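Long-range contact in serine proteinase inhibitor A (PDB 3E8L), which inhibits serine proteases, probably through two reactive sites that can hold trypsin and chymotrypsin at the same time, as a Kunitz-type inhibitor with a beta-trefoil fold: residues E137-C149 and G171-K183. The protein carries 2 engineered substitutions. Residues are numbered along the deposited sequence; the frame is centred on the assembly and turned at random.
Engineered in segment 171-183: Gln180 (natural residue Arg).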
loop_
_atom_site.group_PDB
_atom_site.type_symbol
_atom_site.label_atom_id
_atom_site.label_comp_id
_atom_site.label_asym_id
_atom_site.label_seq_id
_atom_site.Cartn_x
_atom_site.Cartn_y
_atom_site.Cartn_z
ATOM N N GLU A 137 17.048 -12.917 -17.445
ATOM C CA GLU A 137 18.121 -13.801 -17.882
ATOM C C GLU A 137 19.428 -13.528 -17.157
ATOM O O GLU A 137 20.295 -14.414 -17.075
ATOM C CB GLU A 137 18.371 -13.645 -19.388
ATOM C CG GLU A 137 17.235 -14.085 -20.302
ATOM C CD GLU A 137 16.968 -15.595 -20.279
ATOM O OE1 GLU A 137 17.682 -16.335 -19.563
ATOM O OE2 GLU A 137 16.025 -16.040 -20.981
ATOM N N GLU A 138 19.599 -12.295 -16.680
ATOM C CA GLU A 138 20.824 -11.949 -15.966
ATOM C C GLU A 138 20.603 -11.618 -14.502
ATOM O O GLU A 138 19.681 -10.874 -14.147
ATOM C CB GLU A 138 21.620 -10.853 -16.679
ATOM C CG GLU A 138 20.829 -9.641 -17.099
ATOM C CD GLU A 138 21.700 -8.560 -17.745
ATOM O OE1 GLU A 138 21.111 -7.698 -18.441
ATOM O OE2 GLU A 138 22.952 -8.567 -17.564
ATOM N N THR A 139 21.462 -12.172 -13.653
ATOM C CA THR A 139 21.271 -12.044 -12.222
ATOM C C THR A 139 21.507 -10.592 -11.767
ATOM O O THR A 139 22.331 -9.883 -12.333
ATOM C CB THR A 139 22.094 -13.095 -11.409
ATOM O OG1 THR A 139 23.207 -12.458 -10.762
ATOM C CG2 THR A 139 22.560 -14.298 -12.299
ATOM N N GLY A 140 20.732 -10.154 -10.778
ATOM C CA GLY A 140 20.733 -8.760 -10.314
ATOM C C GLY A 140 20.049 -7.743 -11.217
ATOM O O GLY A 140 20.193 -6.542 -11.013
ATOM N N VAL A 141 19.308 -8.220 -12.217
ATOM C CA VAL A 141 18.595 -7.366 -13.162
ATOM C C VAL A 141 17.153 -7.861 -13.209
ATOM O O VAL A 141 16.907 -9.058 -13.435
ATOM C CB VAL A 141 19.225 -7.408 -14.593
ATOM C CG1 VAL A 141 18.500 -6.472 -15.521
ATOM C CG2 VAL A 141 20.684 -7.027 -14.571
ATOM N N TYR A 142 16.197 -6.957 -12.994
ATOM C CA TYR A 142 14.822 -7.381 -12.778
ATOM C C TYR A 142 13.789 -6.611 -13.565
ATOM O O TYR A 142 14.026 -5.492 -13.993
ATOM C CB TYR A 142 14.474 -7.320 -11.281
ATOM C CG TYR A 142 15.463 -8.071 -10.417
ATOM C CD1 TYR A 142 15.336 -9.448 -10.206
ATOM C CD2 TYR A 142 16.542 -7.402 -9.824
ATOM C CE1 TYR A 142 16.245 -10.142 -9.423
ATOM C CE2 TYR A 142 17.464 -8.084 -9.049
ATOM C CZ TYR A 142 17.314 -9.462 -8.845
ATOM O OH TYR A 142 18.235 -10.142 -8.061
ATOM N N LYS A 143 12.634 -7.241 -13.742
ATOM C CA LYS A 143 11.451 -6.584 -14.254
ATOM C C LYS A 143 10.544 -6.321 -13.062
ATOM O O LYS A 143 10.409 -7.192 -12.195
ATOM C CB LYS A 143 10.751 -7.486 -15.288
ATOM C CG LYS A 143 11.231 -7.244 -16.728
ATOM C CD LYS A 143 10.744 -8.296 -17.720
ATOM C CE LYS A 143 11.820 -9.311 -18.040
ATOM N NZ LYS A 143 11.838 -9.706 -19.498
ATOM N N LEU A 144 9.942 -5.133 -12.998
ATOM C CA LEU A 144 8.952 -4.870 -11.965
ATOM C C LEU A 144 7.550 -5.259 -12.438
ATOM O O LEU A 144 7.238 -5.175 -13.626
ATOM C CB LEU A 144 8.974 -3.403 -11.526
ATOM C CG LEU A 144 10.326 -2.849 -11.071
ATOM C CD1 LEU A 144 10.250 -1.324 -10.841
ATOM C CD2 LEU A 144 10.884 -3.604 -9.844
ATOM N N ALA A 145 6.710 -5.676 -11.494
ATOM C CA ALA A 145 5.295 -5.938 -11.752
ATOM C C ALA A 145 4.454 -5.277 -10.667
ATOM O O ALA A 145 4.899 -5.095 -9.536
ATOM C CB ALA A 145 5.027 -7.422 -11.816
ATOM N N ALA A 146 3.246 -4.886 -11.030
ATOM C CA ALA A 146 2.409 -4.066 -10.160
ATOM C C ALA A 146 1.171 -4.858 -9.788
ATOM O O ALA A 146 0.460 -5.315 -10.671
ATOM C CB ALA A 146 2.032 -2.763 -10.858
ATOM N N CYS A 147 0.925 -5.028 -8.492
ATOM C CA CYS A 147 -0.198 -5.845 -7.993
ATOM C C CYS A 147 -1.119 -5.063 -7.089
ATOM O O CYS A 147 -0.707 -4.104 -6.440
ATOM C CB CYS A 147 0.314 -7.010 -7.175
ATOM S SG CYS A 147 1.585 -7.958 -7.960
ATOM N N SER A 148 -2.362 -5.511 -6.998
ATOM C CA SER A 148 -3.325 -4.815 -6.150
ATOM C C SER A 148 -3.564 -5.594 -4.844
ATOM O O SER A 148 -4.554 -5.377 -4.138
ATOM C CB SER A 148 -4.620 -4.593 -6.931
ATOM O OG SER A 148 -5.039 -5.813 -7.586
ATOM N N CYS A 149 -2.630 -6.486 -4.524
ATOM C CA CYS A 149 -2.781 -7.407 -3.417
ATOM C C CYS A 149 -1.402 -7.865 -3.011
ATOM O O CYS A 149 -0.512 -7.984 -3.864
ATOM C CB CYS A 149 -3.619 -8.613 -3.847
ATOM S SG CYS A 149 -2.674 -9.938 -4.695
ATOM N N GLY A 171 4.877 3.023 -16.304
ATOM C CA GLY A 171 3.451 2.719 -16.232
ATOM C C GLY A 171 3.213 1.239 -16.470
ATOM O O GLY A 171 4.165 0.470 -16.641
ATOM N N ILE A 172 1.946 0.827 -16.441
ATOM C CA ILE A 172 1.565 -0.537 -16.733
ATOM C C ILE A 172 1.739 -0.724 -18.227
ATOM O O ILE A 172 1.258 0.100 -19.025
ATOM C CB ILE A 172 0.094 -0.799 -16.338
ATOM C CG1 ILE A 172 -0.124 -0.536 -14.847
ATOM C CG2 ILE A 172 -0.381 -2.205 -16.783
ATOM C CD1 ILE A 172 0.750 -1.362 -13.868
ATOM N N GLY A 173 2.438 -1.793 -18.593
ATOM C CA GLY A 173 2.708 -2.111 -19.993
ATOM C C GLY A 173 3.867 -1.299 -20.505
ATOM O O GLY A 173 4.862 -1.118 -19.813
ATOM N N GLY A 174 3.736 -0.782 -21.715
ATOM C CA GLY A 174 4.767 0.051 -22.309
ATOM C C GLY A 174 5.942 -0.721 -22.854
ATOM O O GLY A 174 5.809 -1.828 -23.354
ATOM N N GLU A 175 7.105 -0.103 -22.763
ATOM C CA GLU A 175 8.303 -0.639 -23.365
ATOM C C GLU A 175 9.046 -1.404 -22.294
ATOM O O GLU A 175 8.951 -1.071 -21.095
ATOM C CB GLU A 175 9.170 0.495 -23.922
ATOM C CG GLU A 175 9.737 0.231 -25.315
ATOM C CD GLU A 175 8.926 0.903 -26.423
ATOM O OE1 GLU A 175 9.388 1.965 -26.913
ATOM O OE2 GLU A 175 7.837 0.375 -26.798
ATOM N N HIS A 176 9.769 -2.427 -22.736
ATOM C CA HIS A 176 10.592 -3.277 -21.893
ATOM C C HIS A 176 11.503 -2.395 -21.030
ATOM O O HIS A 176 12.173 -1.496 -21.535
ATOM C CB HIS A 176 11.372 -4.222 -22.821
ATOM C CG HIS A 176 12.394 -5.081 -22.140
ATOM N ND1 HIS A 176 13.743 -4.777 -22.142
ATOM C CD2 HIS A 176 12.275 -6.257 -21.476
ATOM C CE1 HIS A 176 14.406 -5.716 -21.487
ATOM N NE2 HIS A 176 13.539 -6.627 -21.076
ATOM N N PHE A 177 11.483 -2.629 -19.722
ATOM C CA PHE A 177 12.226 -1.824 -18.754
ATOM C C PHE A 177 12.746 -2.755 -17.664
ATOM O O PHE A 177 11.959 -3.476 -17.042
ATOM C CB PHE A 177 11.296 -0.757 -18.161
ATOM C CG PHE A 177 11.972 0.232 -17.245
ATOM C CD1 PHE A 177 12.736 1.298 -17.770
ATOM C CD2 PHE A 177 11.810 0.143 -15.859
ATOM C CE1 PHE A 177 13.352 2.241 -16.927
ATOM C CE2 PHE A 177 12.424 1.078 -15.002
ATOM C CZ PHE A 177 13.195 2.130 -15.540
ATOM N N THR A 178 14.041 -2.759 -17.427
ATOM C CA THR A 178 14.655 -3.619 -16.448
ATOM C C THR A 178 15.486 -2.798 -15.476
ATOM O O THR A 178 15.919 -1.746 -15.806
ATOM C CB THR A 178 15.439 -4.781 -17.087
ATOM O OG1 THR A 178 16.614 -4.314 -17.683
ATOM C CG2 THR A 178 14.715 -5.401 -18.121
ATOM N N VAL A 179 15.621 -3.241 -14.240
ATOM C CA VAL A 179 16.281 -2.442 -13.225
ATOM C C VAL A 179 17.300 -3.202 -12.406
ATOM O O VAL A 179 17.335 -4.426 -12.399
ATOM C CB VAL A 179 15.274 -1.809 -12.253
ATOM C CG1 VAL A 179 14.278 -0.956 -12.998
ATOM C CG2 VAL A 179 14.573 -2.880 -11.450
ATOM N N GLN A 180 18.132 -2.441 -11.713
ATOM C CA GLN A 180 18.961 -2.950 -10.640
ATOM C C GLN A 180 18.648 -2.154 -9.382
ATOM O O GLN A 180 18.246 -0.999 -9.447
ATOM C CB GLN A 180 20.450 -2.816 -10.968
ATOM C CG GLN A 180 20.993 -3.868 -11.915
ATOM C CD GLN A 180 22.509 -3.914 -11.930
ATOM O OE1 GLN A 180 23.116 -4.882 -11.478
ATOM N NE2 GLN A 180 23.125 -2.872 -12.463
ATOM N N PHE A 181 18.835 -2.787 -8.238
ATOM C CA PHE A 181 18.760 -2.117 -6.951
ATOM C C PHE A 181 20.177 -1.809 -6.508
ATOM O O PHE A 181 21.055 -2.654 -6.607
ATOM C CB PHE A 181 18.024 -2.973 -5.932
ATOM C CG PHE A 181 16.625 -3.304 -6.330
ATOM C CD1 PHE A 181 16.357 -4.410 -7.124
ATOM C CD2 PHE A 181 15.568 -2.517 -5.900
ATOM C CE1 PHE A 181 15.070 -4.726 -7.485
ATOM C CE2 PHE A 181 14.261 -2.828 -6.248
ATOM C CZ PHE A 181 14.011 -3.931 -7.051
ATOM N N GLN A 182 20.390 -0.576 -6.057
ATOM C CA GLN A 182 21.717 -0.042 -5.741
ATOM C C GLN A 182 21.632 0.511 -4.332
ATOM O O GLN A 182 20.701 1.262 -4.036
ATOM C CB GLN A 182 22.014 1.108 -6.688
ATOM C CG GLN A 182 23.466 1.585 -6.727
ATOM C CD GLN A 182 24.217 0.979 -7.899
ATOM O OE1 GLN A 182 23.661 0.843 -9.003
ATOM N NE2 GLN A 182 25.475 0.575 -7.664
ATOM N N LYS A 183 22.568 0.166 -3.453
ATOM C CA LYS A 183 22.435 0.667 -2.087
ATOM C C LYS A 183 22.633 2.182 -2.000
ATOM O O LYS A 183 23.285 2.774 -2.861
ATOM C CB LYS A 183 23.246 -0.104 -1.029
ATOM C CG LYS A 183 24.330 -1.048 -1.488
ATOM C CD LYS A 183 24.819 -1.843 -0.261
ATOM C CE LYS A 183 25.923 -2.850 -0.563
ATOM N NZ LYS A 183 25.500 -3.954 -1.463
HETATM O O HOH W 1 19.982 -5.618 -8.332
HETATM O O HOH W 2 14.999 -9.188 -20.012
HETATM O O HOH W 3 9.902 -3.380 -15.135
#
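Tyr142 and Val179 clasp backbones in a single antiparallel hydrogen-bonded pair: Tyr142 N to Val179 O and Val179 N to Tyr142 O are both 2.8 Å. Val141 CA and Thr178 CA add CH...O contacts to the same two oxygens. Beside the pair, Tyr142 presents CD2 to the ring edge of Phe181, 3.8 Å from CE1, and the two side chains cross at about a right angle. Leu144 CD2 reaches over to Val179 CG2 (4.1 Å) and Phe181 CZ. The strands 142-147 and 179-183 cross at 95°, in keeping with a single bridge rather than a ladder; in this beta-trefoil the crossing ties the last strand, 179-183, to strand 142-147, which pairs with 130-135. On either side of the bridge, water carries the link: one molecule joins Leu144 N to Phe177 O, another Gly140 O to Phe181 N. Lys143 starts away from the partner segment, with CG 4.2 Å from Thr178 CG2, but its chain bends at chi3 (-101°) and brings NZ in plane with the His176 ring, 3.9 Å from NE2, where a water bridges the two nitrogens. An alanine in place of Lys143 would probably leave that water without its lysine partner and lose the apolar contact with Thr178. Farther along, Ala146 CB packs on Ile172 CD1 at 3.6 Å. Behind the first shell, Val12 N bonds Tyr142 OH, and Phe69 meets the Phe181 ring nearly perpendicularly.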